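Local structure of type III effector HopA1 (Pseudomonas syringae pv. tomato str. DC3000, 4RSX) at residues Lys56-Lys61 / Leu126-Ala131. The protein is a type III effector presumably delivered into plant cells by the pathogen, represented here by roughly its C-terminal two-thirds. Residues are numbered along the deposited sequence; the frame is centred on the assembly and turned at random.
Sequences KALNGK and LTRAMA
Leu58, in the last turn of helix 45-58, carries the contact alone on its side, reaching with its two methyl groups onto Thr127 and Arg128 and, one turn on, Ala131 of helix 123-136. The apolar touches are loose van der Waals ones. CD1 of Leu58 lies 4.0 Å from CG2 of Thr127, the two side chains meeting at a slant, and 4.2 Å from the backbone CA of Arg128. The other branch, CD2 of Leu58, meets CB of Ala131 at 4.1 Å, so the forked end of the leucine spans the i and i+4 residues of its partner. Thr127 can offer a methyl here because CG2 stands anti to its backbone N, while OG1 is turned back to bond the carbonyl O of Ala123 within its own helix. Phe51 and Leu55 of the same helix 45-58 also touch the side chain of Thr127. Arg128 adds the aliphatic start of its side chain, CG coming within 4.4 Å of CD1 of Leu58 at the exposed margin, and its side chain also touches Thr54.

No polar bond joins the two segments; those of 56-61 shape the helix end. Asn59 leaves the helix, and a type II turn closes with Lys61 N bonded to Leu58 O at 3.1 Å; Gly60 takes the positive phi (89°) of its third position. Lys61 folds back so that NZ makes a weak bond of 3.4 Å to Ala57 O, and OD1 of Asn59 accepts from Val66 N. Gly60 and Lys61 both face Ile64, a G1 beta bulge combined with the type II turn, on the way from helix 45-58 to edge strand 64-68 of the antiparallel sheet, in an alpha/beta fold where this helix end packs against helix 123-136.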
ATOM      1  N   LYS A  56      15.346  12.571   7.268  1.00 20.22           N
ATOM      2  CA  LYS A  56      15.835  13.286   8.449  1.00 20.83           C
ATOM      3  C   LYS A  56      15.488  14.766   8.398  1.00 21.48           C
ATOM      4  O   LYS A  56      15.161  15.366   9.419  1.00 23.43           O
ATOM      5  CB  LYS A  56      17.344  13.100   8.616  1.00 20.53           C
ATOM      6  CG  LYS A  56      17.756  11.671   8.951  1.00 24.10           C
ATOM      7  CD  LYS A  56      19.268  11.549   9.150  1.00 31.33           C
ATOM      8  CE  LYS A  56      20.032  11.671   7.839  1.00 29.32           C
ATOM      9  NZ  LYS A  56      21.495  11.423   8.002  1.00 36.01           N
ATOM     10  N   ALA A  57      15.551  15.351   7.204  1.00 23.15           N
ATOM     11  CA  ALA A  57      15.177  16.753   7.014  1.00 23.11           C
ATOM     12  C   ALA A  57      13.674  16.990   7.205  1.00 27.00           C
ATOM     13  O   ALA A  57      13.251  18.077   7.615  1.00 25.88           O
ATOM     14  CB  ALA A  57      15.606  17.227   5.640  1.00 20.79           C
ATOM     15  N   LEU A  58      12.867  15.980   6.891  1.00 22.23           N
ATOM     16  CA  LEU A  58      11.411  16.109   6.989  1.00 25.45           C
ATOM     17  C   LEU A  58      10.948  15.926   8.436  1.00 22.76           C
ATOM     18  O   LEU A  58      10.023  16.599   8.908  1.00 22.53           O
ATOM     19  CB  LEU A  58      10.729  15.077   6.081  1.00 22.62           C
ATOM     20  CG  LEU A  58      10.719  15.452   4.607  1.00 17.92           C
ATOM     21  CD1 LEU A  58      10.275  14.283   3.755  1.00 17.15           C
ATOM     22  CD2 LEU A  58       9.810  16.649   4.418  1.00 19.41           C
ATOM     23  N   ASN A  59      11.614  15.003   9.120  1.00 18.67           N
ATOM     24  CA  ASN A  59      11.326  14.662  10.502  1.00 19.41           C
ATOM     25  C   ASN A  59      11.378  15.859  11.456  1.00 25.64           C
ATOM     26  O   ASN A  59      12.415  16.515  11.593  1.00 22.93           O
ATOM     27  CB  ASN A  59      12.343  13.621  10.958  1.00 19.01           C
ATOM     28  CG  ASN A  59      12.059  13.100  12.351  1.00 21.51           C
ATOM     29  OD1 ASN A  59      10.907  12.850  12.717  1.00 22.66           O
ATOM     30  ND2 ASN A  59      13.114  12.930  13.139  1.00 24.01           N
ATOM     31  N   GLY A  60      10.260  16.143  12.116  1.00 25.62           N
ATOM     32  CA  GLY A  60      10.239  17.181  13.131  1.00 24.26           C
ATOM     33  C   GLY A  60       9.911  18.550  12.578  1.00 29.42           C
ATOM     34  O   GLY A  60       9.875  19.531  13.318  1.00 31.85           O
ATOM     35  N   LYS A  61       9.673  18.630  11.274  1.00 30.81           N
ATOM     36  CA  LYS A  61       9.327  19.911  10.669  1.00 34.01           C
ATOM     37  C   LYS A  61       7.875  19.915  10.169  1.00 36.03           C
ATOM     38  O   LYS A  61       7.339  18.867   9.781  1.00 28.45           O
ATOM     39  CB  LYS A  61      10.329  20.274   9.550  1.00 28.96           C
ATOM     40  CG  LYS A  61      11.585  21.020  10.059  1.00 41.31           C
ATOM     41  CD  LYS A  61      12.926  20.317   9.736  1.00 43.96           C
ATOM     42  CE  LYS A  61      13.405  19.410  10.887  1.00 46.15           C
ATOM     43  NZ  LYS A  61      14.688  18.658  10.619  1.00 36.93           N
ATOM     44  N   LEU A 126       8.307  12.202  -4.152  1.00 13.26           N
ATOM     45  CA  LEU A 126       7.003  11.703  -3.708  1.00 13.88           C
ATOM     46  C   LEU A 126       6.896  11.792  -2.191  1.00 15.89           C
ATOM     47  O   LEU A 126       5.857  12.213  -1.657  1.00 14.84           O
ATOM     48  CB  LEU A 126       6.781  10.260  -4.164  1.00 12.64           C
ATOM     49  CG  LEU A 126       5.518   9.570  -3.635  1.00  9.02           C
ATOM     50  CD1 LEU A 126       4.293  10.358  -4.041  1.00 11.34           C
ATOM     51  CD2 LEU A 126       5.421   8.153  -4.166  1.00  6.54           C
ATOM     52  N   THR A 127       7.978  11.420  -1.502  1.00 13.80           N
ATOM     53  CA  THR A 127       7.955  11.377  -0.040  1.00 15.84           C
ATOM     54  C   THR A 127       7.694  12.775   0.524  1.00 16.63           C
ATOM     55  O   THR A 127       6.911  12.943   1.463  1.00 13.69           O
ATOM     56  CB  THR A 127       9.257  10.780   0.527  1.00 16.40           C
ATOM     57  OG1 THR A 127       9.351   9.412   0.114  1.00 18.28           O
ATOM     58  CG2 THR A 127       9.260  10.826   2.050  1.00 13.00           C
ATOM     59  N   ARG A 128       8.332  13.773  -0.081  1.00 14.11           N
ATOM     60  CA  ARG A 128       8.111  15.169   0.278  1.00 16.71           C
ATOM     61  C   ARG A 128       6.653  15.561   0.090  1.00 17.35           C
ATOM     62  O   ARG A 128       6.059  16.200   0.957  1.00 16.35           O
ATOM     63  CB  ARG A 128       8.983  16.079  -0.597  1.00 17.50           C
ATOM     64  CG  ARG A 128      10.485  15.950  -0.355  1.00 24.64           C
ATOM     65  CD  ARG A 128      11.240  17.136  -0.972  1.00 29.51           C
ATOM     66  NE  ARG A 128      12.677  16.884  -1.035  1.00 40.47           N
ATOM     67  CZ  ARG A 128      13.571  17.426  -0.209  1.00 50.06           C
ATOM     68  NH1 ARG A 128      13.176  18.269   0.743  1.00 39.24           N
ATOM     69  NH2 ARG A 128      14.864  17.129  -0.341  1.00 48.58           N
ATOM     70  N   ALA A 129       6.090  15.205  -1.063  1.00 10.85           N
ATOM     71  CA  ALA A 129       4.694  15.502  -1.341  1.00 13.15           C
ATOM     72  C   ALA A 129       3.770  14.791  -0.348  1.00 13.28           C
ATOM     73  O   ALA A 129       2.755  15.349   0.067  1.00 11.86           O
ATOM     74  CB  ALA A 129       4.344  15.125  -2.773  1.00 11.11           C
ATOM     75  N   MET A 130       4.114  13.558   0.029  1.00 15.04           N
ATOM     76  CA  MET A 130       3.299  12.812   0.990  1.00 15.41           C
ATOM     77  C   MET A 130       3.302  13.506   2.348  1.00 13.85           C
ATOM     78  O   MET A 130       2.254  13.646   2.980  1.00 14.44           O
ATOM     79  CB  MET A 130       3.789  11.364   1.122  1.00 11.19           C
ATOM     80  CG  MET A 130       3.454  10.506  -0.094  1.00 12.94           C
ATOM     81  SD  MET A 130       4.276   8.896  -0.049  1.00 13.12           S
ATOM     82  CE  MET A 130       3.376   8.151   1.316  1.00  9.15           C
ATOM     83  N   ALA A 131       4.477  13.953   2.787  1.00 12.20           N
ATOM     84  CA  ALA A 131       4.590  14.662   4.063  1.00 14.64           C
ATOM     85  C   ALA A 131       3.758  15.957   4.072  1.00 16.31           C
ATOM     86  O   ALA A 131       3.050  16.257   5.046  1.00 17.96           O
ATOM     87  CB  ALA A 131       6.049  14.956   4.385  1.00 13.08           C
TER